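Local structure of putative oxidoreductase molybdopterin-binding subunit (Sulfolobus tokodaii, 4ZOH) at residues A[189-194]-A[204-209]. The protein binds a pterin cytosine dinucleotide cofactor and is probably the molybdopterin-binding subunit of an oxidoreductase of the xanthine dehydrogenase and aldehyde oxidase family. Numbering follows the deposited sequence.
Sequences HYLRRN and IRVIQP
R192 leaves its helix with CG anti to the backbone N (chi1 -173°), and an extended course from CG to NE, leading away from V206, sets NE beside the carbonyl of I204. There R192 NE donates a hydrogen bond to I204 O at 2.9 Å. The oxygen lies at the edge of the guanidinium, practically in its plane, but the N-H...O angle of 132° makes the bond distinctly bent. The aliphatic part of the same arginine is packing material: R192 CB sits 3.7 Å from V206 CG2, and R192 CG passes I204 CG2 at 4.2 Å. V206 presents its two methyls to different residues. V206 CG2 presses against the helix backbone, 3.6 Å from R192 CA, while V206 CG1, anti to its own backbone N, meets L191 CD2 at 3.9 Å, the two side chains crossing at about a right angle. Beyond NE the arginine's remaining nitrogens are also engaged, NH2 with E202 O and NH1 in a salt bridge with D430 of the second subunit. A leucine in place of R192 has no guanidinium, which would probably leave the carbonyls of I204 and E202 without this donor and D430 of the second subunit without its charged mate. The contact is the helix-on-sheet packing of a beta-alpha-beta unit: helix 188-199 links the parallel strands 179-183 and 204-207, and the axes of 189-194 and 204-207 come within 7.7 Å and run at 145°, near antiparallel. L191 and V206 both also rest on F181 of strand 179-183, I204 reaches L195, V196 and L199 farther along the helix, and L191 touches E225 of helix 223-235.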
loop_
_atom_site.group_PDB
_atom_site.type_symbol
_atom_site.label_atom_id
_atom_site.label_comp_id
_atom_site.label_asym_id
_atom_site.label_seq_id
_atom_site.Cartn_x
_atom_site.Cartn_y
_atom_site.Cartn_z
ATOM N N HIS A 189 -7.462 -16.536 -7.400
ATOM C CA HIS A 189 -6.717 -17.638 -7.972
ATOM C C HIS A 189 -7.143 -17.882 -9.405
ATOM O O HIS A 189 -6.271 -18.128 -10.252
ATOM C CB HIS A 189 -6.878 -18.877 -7.087
ATOM C CG HIS A 189 -6.715 -18.575 -5.625
ATOM N ND1 HIS A 189 -5.473 -18.464 -5.026
ATOM C CD2 HIS A 189 -7.631 -18.363 -4.641
ATOM C CE1 HIS A 189 -5.635 -18.198 -3.731
ATOM N NE2 HIS A 189 -6.931 -18.137 -3.470
ATOM N N TYR A 190 -8.440 -17.719 -9.679
ATOM C CA TYR A 190 -8.984 -17.837 -11.030
ATOM C C TYR A 190 -8.587 -16.663 -11.941
ATOM O O TYR A 190 -8.139 -16.865 -13.074
ATOM C CB TYR A 190 -10.508 -18.030 -11.009
ATOM C CG TYR A 190 -11.122 -18.191 -12.366
ATOM C CD1 TYR A 190 -10.735 -19.244 -13.225
ATOM C CD2 TYR A 190 -12.114 -17.316 -12.780
ATOM C CE1 TYR A 190 -11.316 -19.371 -14.493
ATOM C CE2 TYR A 190 -12.709 -17.428 -14.028
ATOM C CZ TYR A 190 -12.315 -18.468 -14.866
ATOM O OH TYR A 190 -12.922 -18.506 -16.081
ATOM N N LEU A 191 -8.670 -15.442 -11.418
ATOM C CA LEU A 191 -8.121 -14.296 -12.128
ATOM C C LEU A 191 -6.592 -14.500 -12.397
ATOM O O LEU A 191 -6.112 -14.205 -13.458
ATOM C CB LEU A 191 -8.444 -12.968 -11.429
ATOM C CG LEU A 191 -7.812 -11.710 -12.021
ATOM C CD1 LEU A 191 -8.461 -11.582 -13.432
ATOM C CD2 LEU A 191 -8.209 -10.501 -11.193
ATOM N N ARG A 192 -5.848 -15.020 -11.446
ATOM C CA ARG A 192 -4.470 -15.254 -11.744
ATOM C C ARG A 192 -4.279 -16.229 -12.963
ATOM O O ARG A 192 -3.480 -15.942 -13.864
ATOM C CB ARG A 192 -3.761 -15.831 -10.548
ATOM C CG ARG A 192 -2.274 -15.912 -10.804
ATOM C CD ARG A 192 -1.551 -16.588 -9.667
ATOM N NE ARG A 192 -0.334 -17.153 -10.240
ATOM C CZ ARG A 192 -0.269 -18.360 -10.828
ATOM N NH1 ARG A 192 -1.353 -19.163 -10.874
ATOM N NH2 ARG A 192 0.898 -18.766 -11.382
ATOM N N ARG A 193 -5.019 -17.345 -12.965
ATOM C CA ARG A 193 -4.972 -18.271 -14.075
ATOM C C ARG A 193 -5.334 -17.574 -15.383
ATOM O O ARG A 193 -4.687 -17.815 -16.386
ATOM C CB ARG A 193 -5.835 -19.464 -13.833
ATOM C CG ARG A 193 -5.200 -20.471 -12.929
ATOM C CD ARG A 193 -6.063 -21.737 -12.834
ATOM N NE ARG A 193 -7.374 -21.503 -12.161
ATOM C CZ ARG A 193 -7.565 -21.475 -10.825
ATOM N NH1 ARG A 193 -6.556 -21.586 -9.966
ATOM N NH2 ARG A 193 -8.787 -21.318 -10.337
ATOM N N ASN A 194 -6.328 -16.700 -15.373
ATOM C CA ASN A 194 -6.701 -15.977 -16.565
ATOM C C ASN A 194 -5.559 -15.059 -17.021
ATOM O O ASN A 194 -5.266 -14.965 -18.208
ATOM C CB ASN A 194 -7.992 -15.201 -16.381
ATOM C CG ASN A 194 -9.210 -16.116 -16.273
ATOM O OD1 ASN A 194 -9.168 -17.239 -16.777
ATOM N ND2 ASN A 194 -10.311 -15.645 -15.587
ATOM N N ILE A 204 2.835 -14.066 -11.395
ATOM C CA ILE A 204 1.730 -13.146 -11.207
ATOM C C ILE A 204 1.153 -13.458 -9.815
ATOM O O ILE A 204 0.879 -14.613 -9.510
ATOM C CB ILE A 204 0.666 -13.314 -12.272
ATOM C CG1 ILE A 204 1.306 -13.170 -13.707
ATOM C CG2 ILE A 204 -0.498 -12.336 -12.033
ATOM C CD1 ILE A 204 0.249 -13.060 -14.805
ATOM N N ARG A 205 1.117 -12.437 -8.957
ATOM C CA ARG A 205 0.362 -12.507 -7.694
ATOM C C ARG A 205 -0.956 -11.718 -7.887
ATOM O O ARG A 205 -0.924 -10.568 -8.354
ATOM C CB ARG A 205 1.175 -11.809 -6.605
ATOM C CG ARG A 205 0.443 -11.760 -5.251
ATOM C CD ARG A 205 1.258 -10.952 -4.263
ATOM N NE ARG A 205 0.908 -11.237 -2.876
ATOM C CZ ARG A 205 1.649 -10.831 -1.833
ATOM N NH1 ARG A 205 2.751 -10.131 -2.039
ATOM N NH2 ARG A 205 1.306 -11.141 -0.587
ATOM N N VAL A 206 -2.085 -12.306 -7.500
ATOM C CA VAL A 206 -3.362 -11.640 -7.533
ATOM C C VAL A 206 -3.871 -11.451 -6.065
ATOM O O VAL A 206 -3.733 -12.319 -5.219
ATOM C CB VAL A 206 -4.409 -12.324 -8.453
ATOM C CG1 VAL A 206 -5.718 -11.574 -8.381
ATOM C CG2 VAL A 206 -3.954 -12.173 -9.950
ATOM N N ILE A 207 -4.448 -10.293 -5.807
ATOM C CA ILE A 207 -5.030 -9.968 -4.504
ATOM C C ILE A 207 -6.465 -9.546 -4.756
ATOM O O ILE A 207 -6.707 -8.574 -5.467
ATOM C CB ILE A 207 -4.226 -8.864 -3.782
ATOM C CG1 ILE A 207 -2.835 -9.420 -3.426
ATOM C CG2 ILE A 207 -4.980 -8.378 -2.515
ATOM C CD1 ILE A 207 -1.858 -8.412 -2.866
ATOM N N GLN A 208 -7.399 -10.322 -4.184
ATOM C CA GLN A 208 -8.775 -9.878 -4.038
ATOM C C GLN A 208 -8.889 -9.170 -2.691
ATOM O O GLN A 208 -8.849 -9.831 -1.660
ATOM C CB GLN A 208 -9.705 -11.060 -4.078
ATOM C CG GLN A 208 -11.182 -10.771 -3.797
ATOM C CD GLN A 208 -11.929 -12.093 -3.465
ATOM O OE1 GLN A 208 -11.390 -12.949 -2.779
ATOM N NE2 GLN A 208 -13.094 -12.297 -4.077
ATOM N N PRO A 209 -9.017 -7.844 -2.691
ATOM C CA PRO A 209 -9.141 -7.058 -1.406
ATOM C C PRO A 209 -10.655 -7.139 -1.044
ATOM O O PRO A 209 -11.365 -8.029 -1.619
ATOM C CB PRO A 209 -8.754 -5.634 -1.846
ATOM C CG PRO A 209 -9.306 -5.553 -3.249
ATOM C CD PRO A 209 -9.077 -6.946 -3.871
#